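Local coordinates for protein N-acetylmuramoyl-l-alanine amidase (Bartonella henselae, PDB 3NE8) that probably hydrolyses, as a zinc-dependent amidase, the bond between N-acetylmuramic acid and L-alanine in peptidoglycan, remodelling the cell wall during division, at residues V7-G12 against V51-D56; I81-I86 against I189-L194; D76-I81 against V184-I189. All coordinates share one frame; numbering follows the deposited sequence.

Interaction 1: V7-G12 against V51-D56; sequences VVLDPG and VALTRD
T54 and D10 cross at a slant, hydroxyl to carboxylate, where two parallel strands of a beta-alpha-beta unit, 5-11 and 49-53 linked through helix 28-45, come to an end in the sheet. T54 carries OG1 between its own N and carbonyl carbon (chi1 56°), which turns the hydroxyl toward D10; it donates to the anti lone pair of D10 OD1 at 2.7 Å. D10 has further partners: OD1 forms a salt bridge with R66, and OD2 is hydrogen-bonded to S80. The methyl of T54 also packs its CG2 against V8 CG1 at 3.8 Å, the two side chains crossing at about a right angle. On the opposite face of the sheet, L9 sets CD1 against V51 CG1 (4.0 Å) and CB against L53 CD1 (4.0 Å). Helix 28-45 covers this face, with L39 on L9 and L43 on V51. Between the strands, V7 O takes the N-H of A52, A52 O that of L9, and L9 O that of T54. Beyond the strand ends, R55 runs antiparallel past the P11 ring, its chain extended from CG to NE, and grips two successive carbonyls. R55 NE donates to P11 O at 3.0 Å with that oxygen tilted 20° from the guanidinium plane, whereas G12 O lies in the plane. NH2 is shared with K29 O, and NH1 reaches S57 O. P11 CB sits over one guanidinium face, 3.8 Å from R55 NH2, while R55 NH2 donates to G12 O at 3.0 Å from above the carbonyl plane.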
ATOM      1  N   VAL A   7       9.559   7.649  13.262  1.00  9.73           N
ATOM      2  CA  VAL A   7       9.905   6.231  13.245  1.00  9.56           C
ATOM      3  C   VAL A   7      10.560   5.828  14.556  1.00  8.68           C
ATOM      4  O   VAL A   7      11.474   6.510  15.027  1.00  9.03           O
ATOM      5  CB  VAL A   7      10.899   5.930  12.108  1.00 11.05           C
ATOM      6  CG1 VAL A   7      11.257   4.450  12.073  1.00 13.61           C
ATOM      7  CG2 VAL A   7      10.312   6.351  10.784  1.00 15.08           C
ATOM      8  N   VAL A   8      10.112   4.714  15.134  1.00  7.71           N
ATOM      9  CA  VAL A   8      10.756   4.154  16.305  1.00  7.42           C
ATOM     10  C   VAL A   8      11.383   2.830  15.926  1.00  7.32           C
ATOM     11  O   VAL A   8      10.722   1.970  15.322  1.00  8.50           O
ATOM     12  CB  VAL A   8       9.762   4.003  17.473  1.00  8.75           C
ATOM     13  CG1 VAL A   8      10.389   3.199  18.621  1.00  9.99           C
ATOM     14  CG2 VAL A   8       9.345   5.390  17.959  1.00 10.42           C
ATOM     15  N   LEU A   9      12.670   2.699  16.240  1.00  7.79           N
ATOM     16  CA  LEU A   9      13.432   1.484  16.013  1.00  7.31           C
ATOM     17  C   LEU A   9      13.640   0.772  17.334  1.00  8.16           C
ATOM     18  O   LEU A   9      14.024   1.393  18.329  1.00  8.62           O
ATOM     19  CB  LEU A   9      14.793   1.797  15.399  1.00  9.08           C
ATOM     20  CG  LEU A   9      14.760   2.654  14.137  1.00  7.88           C
ATOM     21  CD1 LEU A   9      16.162   2.928  13.622  1.00  9.80           C
ATOM     22  CD2 LEU A   9      13.914   2.015  13.047  1.00  9.85           C
ATOM     23  N   ASP A  10      13.411  -0.535  17.333  1.00  7.80           N
ATOM     24  CA  ASP A  10      13.537  -1.356  18.523  1.00  8.15           C
ATOM     25  C   ASP A  10      14.651  -2.375  18.347  1.00  7.71           C
ATOM     26  O   ASP A  10      14.468  -3.404  17.694  1.00  8.77           O
ATOM     27  CB  ASP A  10      12.217  -2.091  18.785  1.00  8.91           C
ATOM     28  CG  ASP A  10      12.321  -3.067  19.932  1.00  8.77           C
ATOM     29  OD1 ASP A  10      12.827  -2.650  20.995  1.00  8.85           O
ATOM     30  OD2 ASP A  10      11.930  -4.251  19.777  1.00  9.21           O
ATOM     31  N   PRO A  11      15.830  -2.105  18.936  1.00  8.03           N
ATOM     32  CA  PRO A  11      16.895  -3.116  18.882  1.00  8.46           C
ATOM     33  C   PRO A  11      16.531  -4.295  19.787  1.00  8.47           C
ATOM     34  O   PRO A  11      16.449  -4.147  21.011  1.00  8.64           O
ATOM     35  CB  PRO A  11      18.133  -2.375  19.420  1.00 10.15           C
ATOM     36  CG  PRO A  11      17.757  -0.918  19.470  1.00  9.86           C
ATOM     37  CD  PRO A  11      16.265  -0.884  19.638  1.00  9.78           C
ATOM     38  N   GLY A  12      16.278  -5.454  19.185  1.00  8.22           N
ATOM     39  CA  GLY A  12      15.850  -6.610  19.957  1.00 10.05           C
ATOM     40  C   GLY A  12      16.796  -6.956  21.095  1.00  8.64           C
ATOM     41  O   GLY A  12      18.018  -6.778  20.991  1.00  8.92           O
ATOM     42  N   VAL A  51      13.623  10.131  14.230  1.00 10.92           N
ATOM     43  CA  VAL A  51      13.865   8.765  14.668  1.00 10.72           C
ATOM     44  C   VAL A  51      14.102   8.703  16.160  1.00 11.40           C
ATOM     45  O   VAL A  51      14.798   9.552  16.716  1.00 11.99           O
ATOM     46  CB  VAL A  51      15.139   8.214  14.007  1.00 12.13           C
ATOM     47  CG1 VAL A  51      15.379   6.759  14.409  1.00 14.77           C
ATOM     48  CG2 VAL A  51      15.057   8.354  12.503  1.00 16.92           C
ATOM     49  N   ALA A  52      13.546   7.692  16.811  1.00  9.20           N
ATOM     50  CA  ALA A  52      13.898   7.384  18.189  1.00 10.37           C
ATOM     51  C   ALA A  52      14.132   5.887  18.300  1.00  8.94           C
ATOM     52  O   ALA A  52      13.576   5.104  17.526  1.00  9.40           O
ATOM     53  CB  ALA A  52      12.805   7.824  19.149  1.00 12.93           C
ATOM     54  N   LEU A  53      14.972   5.494  19.247  1.00  9.53           N
ATOM     55  CA  LEU A  53      15.209   4.094  19.563  1.00  8.34           C
ATOM     56  C   LEU A  53      14.544   3.740  20.900  1.00  8.92           C
ATOM     57  O   LEU A  53      14.511   4.571  21.815  1.00 10.18           O
ATOM     58  CB  LEU A  53      16.715   3.816  19.643  1.00  9.23           C
ATOM     59  CG  LEU A  53      17.420   3.401  18.351  1.00 10.56           C
ATOM     60  CD1 LEU A  53      17.250   4.431  17.229  1.00 10.37           C
ATOM     61  CD2 LEU A  53      18.898   3.134  18.607  1.00 11.66           C
ATOM     62  N   THR A  54      14.024   2.520  21.023  1.00  8.55           N
ATOM     63  CA  THR A  54      13.490   2.078  22.311  1.00  8.34           C
ATOM     64  C   THR A  54      14.588   2.031  23.384  1.00  9.06           C
ATOM     65  O   THR A  54      14.322   2.300  24.549  1.00  9.31           O
ATOM     66  CB  THR A  54      12.815   0.707  22.206  1.00  8.24           C
ATOM     67  OG1 THR A  54      13.757  -0.220  21.674  1.00  8.37           O
ATOM     68  CG2 THR A  54      11.571   0.777  21.308  1.00  8.39           C
ATOM     69  N   ARG A  55      15.786   1.613  22.984  1.00  8.85           N
ATOM     70  CA  ARG A  55      16.982   1.673  23.821  1.00  9.21           C
ATOM     71  C   ARG A  55      18.129   2.123  22.944  1.00  9.19           C
ATOM     72  O   ARG A  55      18.221   1.740  21.771  1.00  9.46           O
ATOM     73  CB  ARG A  55      17.315   0.313  24.440  1.00  9.93           C
ATOM     74  CG  ARG A  55      17.747  -0.756  23.429  1.00 10.28           C
ATOM     75  CD  ARG A  55      17.986  -2.095  24.104  1.00 11.07           C
ATOM     76  NE  ARG A  55      18.340  -3.176  23.179  1.00  9.94           N
ATOM     77  CZ  ARG A  55      19.583  -3.562  22.899  1.00  8.24           C
ATOM     78  NH1 ARG A  55      20.618  -2.930  23.443  1.00  9.79           N
ATOM     79  NH2 ARG A  55      19.796  -4.583  22.084  1.00  8.78           N
ATOM     80  N   ASP A  56      18.996   2.956  23.517  1.00  9.88           N
ATOM     81  CA  ASP A  56      20.241   3.349  22.863  1.00 11.48           C
ATOM     82  C   ASP A  56      21.409   3.053  23.795  1.00 10.26           C
ATOM     83  O   ASP A  56      22.369   3.824  23.909  1.00 12.02           O
ATOM     84  CB  ASP A  56      20.214   4.816  22.439  1.00 11.18           C
ATOM     85  CG  ASP A  56      21.249   5.137  21.376  1.00 10.38           C
ATOM     86  OD1 ASP A  56      21.469   6.336  21.137  1.00 12.08           O
ATOM     87  OD2 ASP A  56      21.848   4.203  20.799  1.00 11.41           O
TER

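Interaction 2: I81-I86 against I189-L194; sequences IHADTI and IEIGYL. With ZN (zinc ion), chain B.
H82 and E190 lie side by side on neighbouring parallel strands, 77-82 and 186-190, whose ends open into the loops of the zinc site. Metal bonds come first: H82 ND1 binds zinc at 2.2 Å and D84 OD1 at 2.1 Å, while D84 OD2 is a longer ligand at 2.6 Å. H13, E28 and E115 complete the site; E115 comes from helix 106-116, and its place on the metal is consistent with a switched-off state of a cell-wall amidase. The far ring nitrogen of H82, NE2, is hydrogen-bonded to S80. Among the hydrogen bonds, H82 N donates to I189 O and I191 N to H82 O, continuing the sheet; further out, L194 N makes only a weak bond to D84 O. The side chain of E190 is bent at chi2 (-75°), which folds its carboxylate across the CB of H82, 3.4 Å from OE1, and toward D84. There E190 OE1 accepts the backbone N-H of D84 at 2.9 Å on its syn side, 23° out of the carboxylate plane. E190 OE2 approaches D84 OD2 to 2.5 Å, with the two carboxylate planes 65° apart. Apolar contacts close the far end: I86 lays CD1 over the centre of one face of the Y193 ring, a CH-pi contact of 3.6 Å to the centroid, and CG2 by Y193 CE1. The hydroxyl of this tyrosine is hydrogen-bonded to T95 and Y97. E190 binds no metal; its bond to the D84 N-H probably helps to position the zinc ligand D84, with its carboxylate packed close against that of D84.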
ATOM      1  N   ILE A  81      14.085  -4.974  15.385  1.00  8.47           N
ATOM      2  CA  ILE A  81      15.244  -5.481  14.656  1.00  8.96           C
ATOM      3  C   ILE A  81      15.841  -6.679  15.391  1.00  7.98           C
ATOM      4  O   ILE A  81      16.152  -6.581  16.584  1.00  8.43           O
ATOM      5  CB  ILE A  81      16.301  -4.364  14.552  1.00  8.74           C
ATOM      6  CG1 ILE A  81      15.749  -3.184  13.740  1.00  9.92           C
ATOM      7  CG2 ILE A  81      17.618  -4.882  13.969  1.00  9.48           C
ATOM      8  CD1 ILE A  81      16.419  -1.866  14.013  1.00 12.80           C
ATOM      9  N   HIS A  82      15.988  -7.796  14.674  1.00  8.19           N
ATOM     10  CA  HIS A  82      16.400  -9.077  15.241  1.00  8.57           C
ATOM     11  C   HIS A  82      17.420  -9.805  14.387  1.00  8.87           C
ATOM     12  O   HIS A  82      17.588  -9.495  13.206  1.00 10.10           O
ATOM     13  CB  HIS A  82      15.169  -9.959  15.472  1.00  8.99           C
ATOM     14  CG  HIS A  82      14.340  -9.475  16.609  1.00  8.29           C
ATOM     15  ND1 HIS A  82      14.454 -10.003  17.876  1.00  9.32           N
ATOM     16  CD2 HIS A  82      13.483  -8.430  16.706  1.00  9.81           C
ATOM     17  CE1 HIS A  82      13.669  -9.326  18.698  1.00 10.47           C
ATOM     18  NE2 HIS A  82      13.068  -8.371  18.013  1.00 10.35           N
ATOM     19  N   ALA A  83      18.107 -10.757  15.013  1.00  9.18           N
ATOM     20  CA  ALA A  83      19.013 -11.667  14.324  1.00 10.33           C
ATOM     21  C   ALA A  83      19.021 -12.987  15.094  1.00 11.02           C
ATOM     22  O   ALA A  83      19.979 -13.324  15.793  1.00 12.28           O
ATOM     23  CB  ALA A  83      20.407 -11.073  14.228  1.00 12.39           C
ATOM     24  N   ASP A  84      17.928 -13.726  14.970  1.00 11.01           N
ATOM     25  CA  ASP A  84      17.654 -14.848  15.849  1.00 11.92           C
ATOM     26  C   ASP A  84      18.236 -16.170  15.397  1.00 12.66           C
ATOM     27  O   ASP A  84      18.750 -16.309  14.289  1.00 12.49           O
ATOM     28  CB  ASP A  84      16.142 -14.999  16.003  1.00 13.30           C
ATOM     29  CG  ASP A  84      15.553 -13.906  16.854  1.00 15.31           C
ATOM     30  OD1 ASP A  84      15.888 -13.872  18.057  1.00 16.37           O
ATOM     31  OD2 ASP A  84      14.791 -13.066  16.335  1.00 14.80           O
ATOM     32  N   THR A  85      18.164 -17.143  16.291  1.00 14.13           N
ATOM     33  CA  THR A  85      18.411 -18.527  15.930  0.53 16.79           C
ATOM     34  C   THR A  85      17.067 -19.157  15.589  1.00 21.78           C
ATOM     35  O   THR A  85      16.092 -18.963  16.317  1.00 24.63           O
ATOM     36  CB  THR A  85      19.053 -19.301  17.091  0.53 21.68           C
ATOM     37  OG1 THR A  85      20.442 -18.967  17.176  0.53 22.86           O
ATOM     38  CG2 THR A  85      18.916 -20.802  16.876  0.53 23.09           C
ATOM     39  N   ILE A  86      17.003 -19.881  14.477  1.00 21.30           N
ATOM     40  CA  ILE A  86      15.778 -20.598  14.121  1.00 22.24           C
ATOM     41  C   ILE A  86      16.074 -22.088  14.120  1.00 30.72           C
ATOM     42  O   ILE A  86      17.238 -22.495  14.148  1.00 26.60           O
ATOM     43  CB  ILE A  86      15.146 -20.136  12.779  1.00 23.67           C
ATOM     44  CG1 ILE A  86      16.200 -19.984  11.686  1.00 25.96           C
ATOM     45  CG2 ILE A  86      14.385 -18.827  12.966  1.00 26.09           C
ATOM     46  CD1 ILE A  86      15.612 -19.585  10.342  1.00 25.89           C
ATOM     47  N   ILE A 189      11.944  -7.202  11.640  1.00  9.35           N
ATOM     48  CA  ILE A 189      12.872  -7.553  10.573  1.00  8.96           C
ATOM     49  C   ILE A 189      13.991  -8.403  11.125  1.00  8.91           C
ATOM     50  O   ILE A 189      14.675  -8.002  12.071  1.00  9.86           O
ATOM     51  CB  ILE A 189      13.470  -6.313   9.900  1.00  9.16           C
ATOM     52  CG1 ILE A 189      12.351  -5.466   9.292  1.00 10.74           C
ATOM     53  CG2 ILE A 189      14.485  -6.720   8.830  1.00 11.58           C
ATOM     54  CD1 ILE A 189      12.833  -4.215   8.582  1.00 12.39           C
ATOM     55  N   GLU A 190      14.144  -9.605  10.576  1.00 10.22           N
ATOM     56  CA  GLU A 190      15.328 -10.408  10.841  1.00 10.65           C
ATOM     57  C   GLU A 190      16.359  -9.979   9.823  1.00 11.69           C
ATOM     58  O   GLU A 190      16.172 -10.170   8.619  1.00 12.20           O
ATOM     59  CB  GLU A 190      15.041 -11.903  10.686  1.00 12.65           C
ATOM     60  CG  GLU A 190      14.064 -12.460  11.700  1.00 12.96           C
ATOM     61  CD  GLU A 190      14.643 -12.642  13.090  1.00 12.93           C
ATOM     62  OE1 GLU A 190      15.873 -12.509  13.278  1.00 11.99           O
ATOM     63  OE2 GLU A 190      13.840 -12.933  14.011  1.00 13.95           O
ATOM     64  N   ILE A 191      17.433  -9.349  10.279  1.00 10.98           N
ATOM     65  CA  ILE A 191      18.399  -8.930   9.290  0.58 12.94           C
ATOM     66  C   ILE A 191      19.155 -10.145   8.766  1.00 11.23           C
ATOM     67  O   ILE A 191      19.606 -10.116   7.617  1.00 12.79           O
ATOM     68  CB  ILE A 191      19.314  -7.833   9.783  0.58 12.08           C
ATOM     69  CG1 ILE A 191      20.038  -8.313  11.030  0.58  9.65           C
ATOM     70  CG2 ILE A 191      18.504  -6.575  10.055  0.58 16.75           C
ATOM     71  CD1 ILE A 191      21.151  -7.398  11.482  0.58 15.37           C
ATOM     72  N   GLY A 192      19.214 -11.211   9.566  1.00 11.18           N
ATOM     73  CA  GLY A 192      19.734 -12.514   9.172  1.00 11.80           C
ATOM     74  C   GLY A 192      19.577 -13.435  10.367  1.00 11.94           C
ATOM     75  O   GLY A 192      19.141 -12.988  11.426  1.00 14.68           O
ATOM     76  N   TYR A 193      19.939 -14.708  10.220  1.00 11.72           N
ATOM     77  CA  TYR A 193      19.796 -15.652  11.321  1.00 12.11           C
ATOM     78  C   TYR A 193      21.150 -16.080  11.857  1.00 12.60           C
ATOM     79  O   TYR A 193      21.960 -16.653  11.136  1.00 12.82           O
ATOM     80  CB  TYR A 193      18.968 -16.870  10.888  1.00 13.03           C
ATOM     81  CG  TYR A 193      17.560 -16.468  10.519  1.00 13.86           C
ATOM     82  CD1 TYR A 193      16.573 -16.349  11.490  1.00 14.10           C
ATOM     83  CD2 TYR A 193      17.232 -16.148   9.208  1.00 12.61           C
ATOM     84  CE1 TYR A 193      15.280 -15.944  11.161  1.00 13.68           C
ATOM     85  CE2 TYR A 193      15.939 -15.745   8.868  1.00 13.91           C
ATOM     86  CZ  TYR A 193      14.971 -15.648   9.849  1.00 12.25           C
ATOM     87  OH  TYR A 193      13.690 -15.252   9.530  1.00 13.21           O
ATOM     88  N   LEU A 194      21.397 -15.812  13.132  1.00 11.55           N
ATOM     89  CA  LEU A 194      22.670 -16.198  13.729  1.00 13.20           C
ATOM     90  C   LEU A 194      22.857 -17.714  13.832  1.00 14.18           C
ATOM     91  O   LEU A 194      23.953 -18.184  14.136  1.00 15.12           O
ATOM     92  CB  LEU A 194      22.853 -15.522  15.088  1.00 13.88           C
ATOM     93  CG  LEU A 194      23.365 -14.083  14.982  1.00 13.04           C
ATOM     94  CD1 LEU A 194      23.340 -13.374  16.324  1.00 13.47           C
ATOM     95  CD2 LEU A 194      24.777 -14.059  14.410  1.00 16.21           C
TER
HETATM   96 ZN    ZN B   1      15.454 -11.833  18.511  0.71  8.97          ZN

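Interaction 3: D76-I81 against V184-I189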
ATOM      1  N   ASP A  76       4.775   6.897  13.595  1.00  9.18           N
ATOM      2  CA  ASP A  76       4.078   6.510  12.373  1.00  9.85           C
ATOM      3  C   ASP A  76       4.466   5.115  11.897  1.00 10.48           C
ATOM      4  O   ASP A  76       3.812   4.546  11.022  1.00 10.97           O
ATOM      5  CB  ASP A  76       4.385   7.521  11.271  1.00 11.73           C
ATOM      6  CG  ASP A  76       3.915   8.914  11.617  1.00 13.36           C
ATOM      7  OD1 ASP A  76       2.713   9.070  11.937  1.00 15.24           O
ATOM      8  OD2 ASP A  76       4.740   9.855  11.566  1.00 13.85           O
ATOM      9  N   LEU A  77       5.537   4.566  12.457  1.00  8.92           N
ATOM     10  CA  LEU A  77       6.065   3.266  12.059  1.00  8.13           C
ATOM     11  C   LEU A  77       6.979   2.779  13.173  1.00  8.25           C
ATOM     12  O   LEU A  77       7.730   3.568  13.757  1.00  9.02           O
ATOM     13  CB  LEU A  77       6.855   3.392  10.748  1.00  9.33           C
ATOM     14  CG  LEU A  77       7.537   2.127  10.216  1.00  9.35           C
ATOM     15  CD1 LEU A  77       6.539   1.010   9.900  1.00 11.01           C
ATOM     16  CD2 LEU A  77       8.370   2.456   8.987  1.00 11.72           C
ATOM     17  N   PHE A  78       6.921   1.481  13.446  1.00  7.69           N
ATOM     18  CA  PHE A  78       7.710   0.810  14.470  1.00  7.58           C
ATOM     19  C   PHE A  78       8.381  -0.395  13.823  1.00  7.89           C
ATOM     20  O   PHE A  78       7.712  -1.212  13.178  1.00  9.02           O
ATOM     21  CB  PHE A  78       6.790   0.363  15.609  1.00  8.35           C
ATOM     22  CG  PHE A  78       7.479  -0.428  16.687  1.00  9.02           C
ATOM     23  CD1 PHE A  78       8.300   0.197  17.615  1.00  9.36           C
ATOM     24  CD2 PHE A  78       7.308  -1.804  16.777  1.00 12.07           C
ATOM     25  CE1 PHE A  78       8.921  -0.528  18.635  1.00 10.46           C
ATOM     26  CE2 PHE A  78       7.939  -2.538  17.772  1.00 13.13           C
ATOM     27  CZ  PHE A  78       8.745  -1.892  18.712  1.00 10.72           C
ATOM     28  N   ILE A  79       9.699  -0.501  13.980  1.00  7.88           N
ATOM     29  CA  ILE A  79      10.472  -1.593  13.400  1.00  7.45           C
ATOM     30  C   ILE A  79      11.291  -2.266  14.492  1.00  7.64           C
ATOM     31  O   ILE A  79      12.164  -1.631  15.095  1.00  7.90           O
ATOM     32  CB  ILE A  79      11.424  -1.081  12.295  1.00  7.86           C
ATOM     33  CG1 ILE A  79      10.650  -0.330  11.199  1.00  9.29           C
ATOM     34  CG2 ILE A  79      12.210  -2.238  11.707  1.00  9.70           C
ATOM     35  CD1 ILE A  79      11.541   0.337  10.162  1.00 10.95           C
ATOM     36  N   SER A  80      11.007  -3.536  14.752  1.00  7.97           N
ATOM     37  CA  SER A  80      11.790  -4.300  15.709  1.00  7.93           C
ATOM     38  C   SER A  80      12.836  -5.094  14.945  1.00  8.49           C
ATOM     39  O   SER A  80      12.517  -5.800  13.976  1.00 10.19           O
ATOM     40  CB  SER A  80      10.889  -5.232  16.514  1.00  8.37           C
ATOM     41  OG  SER A  80      11.603  -5.840  17.588  1.00  9.22           O
ATOM     42  N   ILE A  81      14.085  -4.974  15.385  1.00  8.47           N
ATOM     43  CA  ILE A  81      15.244  -5.481  14.656  1.00  8.96           C
ATOM     44  C   ILE A  81      15.841  -6.679  15.391  1.00  7.98           C
ATOM     45  O   ILE A  81      16.152  -6.581  16.584  1.00  8.43           O
ATOM     46  CB  ILE A  81      16.301  -4.364  14.552  1.00  8.74           C
ATOM     47  CG1 ILE A  81      15.749  -3.184  13.740  1.00  9.92           C
ATOM     48  CG2 ILE A  81      17.618  -4.882  13.969  1.00  9.48           C
ATOM     49  CD1 ILE A  81      16.419  -1.866  14.013  1.00 12.80           C
ATOM     50  N   VAL A 184      -0.010   1.724  15.719  1.00 10.01           N
ATOM     51  CA  VAL A 184       1.267   2.022  15.078  1.00 10.18           C
ATOM     52  C   VAL A 184       1.631   0.874  14.145  1.00  9.55           C
ATOM     53  O   VAL A 184       1.801  -0.253  14.600  1.00  9.70           O
ATOM     54  CB  VAL A 184       2.415   2.201  16.111  1.00  9.81           C
ATOM     55  CG1 VAL A 184       3.708   2.542  15.399  1.00 11.33           C
ATOM     56  CG2 VAL A 184       2.062   3.244  17.159  1.00 11.50           C
ATOM     57  N   PRO A 185       1.757   1.152  12.838  1.00  9.09           N
ATOM     58  CA  PRO A 185       2.176   0.093  11.912  1.00  9.07           C
ATOM     59  C   PRO A 185       3.499  -0.485  12.394  1.00  8.64           C
ATOM     60  O   PRO A 185       4.399   0.296  12.734  1.00  8.98           O
ATOM     61  CB  PRO A 185       2.342   0.841  10.581  1.00  8.80           C
ATOM     62  CG  PRO A 185       1.375   1.988  10.698  1.00 10.62           C
ATOM     63  CD  PRO A 185       1.471   2.421  12.142  1.00 10.22           C
ATOM     64  N   SER A 186       3.621  -1.812  12.429  1.00  8.66           N
ATOM     65  CA  SER A 186       4.747  -2.478  13.076  1.00  8.80           C
ATOM     66  C   SER A 186       5.206  -3.678  12.277  1.00  8.56           C
ATOM     67  O   SER A 186       4.373  -4.495  11.834  1.00  9.12           O
ATOM     68  CB  SER A 186       4.341  -2.960  14.481  1.00  8.96           C
ATOM     69  OG  SER A 186       3.967  -1.883  15.328  1.00  9.59           O
ATOM     70  N   VAL A 187       6.523  -3.811  12.117  1.00  7.97           N
ATOM     71  CA  VAL A 187       7.097  -5.012  11.535  1.00  8.40           C
ATOM     72  C   VAL A 187       8.293  -5.456  12.360  1.00  8.15           C
ATOM     73  O   VAL A 187       8.918  -4.646  13.066  1.00  8.71           O
ATOM     74  CB  VAL A 187       7.543  -4.811  10.058  1.00  8.52           C
ATOM     75  CG1 VAL A 187       6.370  -4.370   9.184  1.00 10.16           C
ATOM     76  CG2 VAL A 187       8.708  -3.824   9.950  1.00 10.41           C
ATOM     77  N   LEU A 188       8.632  -6.733  12.243  1.00  8.68           N
ATOM     78  CA  LEU A 188       9.835  -7.288  12.836  1.00  8.55           C
ATOM     79  C   LEU A 188      10.734  -7.740  11.697  1.00  9.28           C
ATOM     80  O   LEU A 188      10.327  -8.546  10.851  1.00  9.83           O
ATOM     81  CB  LEU A 188       9.487  -8.448  13.774  1.00  9.85           C
ATOM     82  CG  LEU A 188      10.642  -9.078  14.558  1.00  9.18           C
ATOM     83  CD1 LEU A 188      10.134  -9.644  15.875  1.00 12.43           C
ATOM     84  CD2 LEU A 188      11.379 -10.134  13.757  1.00 11.37           C
ATOM     85  N   ILE A 189      11.944  -7.202  11.640  1.00  9.35           N
ATOM     86  CA  ILE A 189      12.872  -7.553  10.573  1.00  8.96           C
ATOM     87  C   ILE A 189      13.991  -8.403  11.125  1.00  8.91           C
ATOM     88  O   ILE A 189      14.675  -8.002  12.071  1.00  9.86           O
ATOM     89  CB  ILE A 189      13.470  -6.313   9.900  1.00  9.16           C
ATOM     90  CG1 ILE A 189      12.351  -5.466   9.292  1.00 10.74           C
ATOM     91  CG2 ILE A 189      14.485  -6.720   8.830  1.00 11.58           C
ATOM     92  CD1 ILE A 189      12.833  -4.215   8.582  1.00 12.39           C
TER
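I79 and I189 form the apolar centre together with V187, I79 CG2 lying 3.7 Å from I189 CD1 as the two isoleucine side chains pass at a slant. V187 stands beside I79 on the same face, the two pointing the same way, with V187 CG2 4.2 Å from I79 CG1. This face is buried under two helices: F151 of helix 135-161 rests on I79 and V187, and I220 and M212 of helix 206-227 rest on I79 and I189. L77 starts away from the partner strand, but its second torsion (chi2 61°) brings CD1 within 3.6 Å of P185 O. The strands concerned, 77-82 and 186-190, are parallel neighbours in the interior of the mixed six-stranded sheet of the amidase domain, crossing at -21°, with loop residues V178 and F176 against the other face. Their backbones are zipped by four hydrogen bonds: F78 N to P185 O, V187 N to F78 O, S80 N to V187 O and I189 N to S80 O, the last of these at 2.8 Å. That other face carries F78, S80, S186 and L188. F78 holds CG anti to its N, and its ring brings CD2 to 3.6 Å from S186 OG; V8, D10 and V178 touch it too. V184 packs its CG1 on F78 CB at 3.8 Å. Here the contact turns polar: S186 OG donates to V184 O at 2.8 Å, from above that carbonyl plane, bridging the start of the strand. At the same end P185 CD lies 3.4 Å from D76 O, an oxygen that accepts a hydrogen bond from R227 NH1, and D76 OD2 is bonded to the backbone N of R6.

From the N terminus, strand 5-11 first pairs with strand 49-53 in interaction 1, closing a loop that contains helix 28-45; it is complete before the other two open. Strand 77-82 then takes its place on the other side of strand 5-11, so that D10 and G12 form probable backbone hydrogen bonds with I81. Some hundred residues later strand 186-190 returns to pair with strand 77-82, first in interaction 3 and then in interaction 2. These two cross along the chain, their segments alternating, and share I81 and I189. Interaction 3 joins the strands in the sheet interior; interaction 2 carries the same pair out to the zinc site.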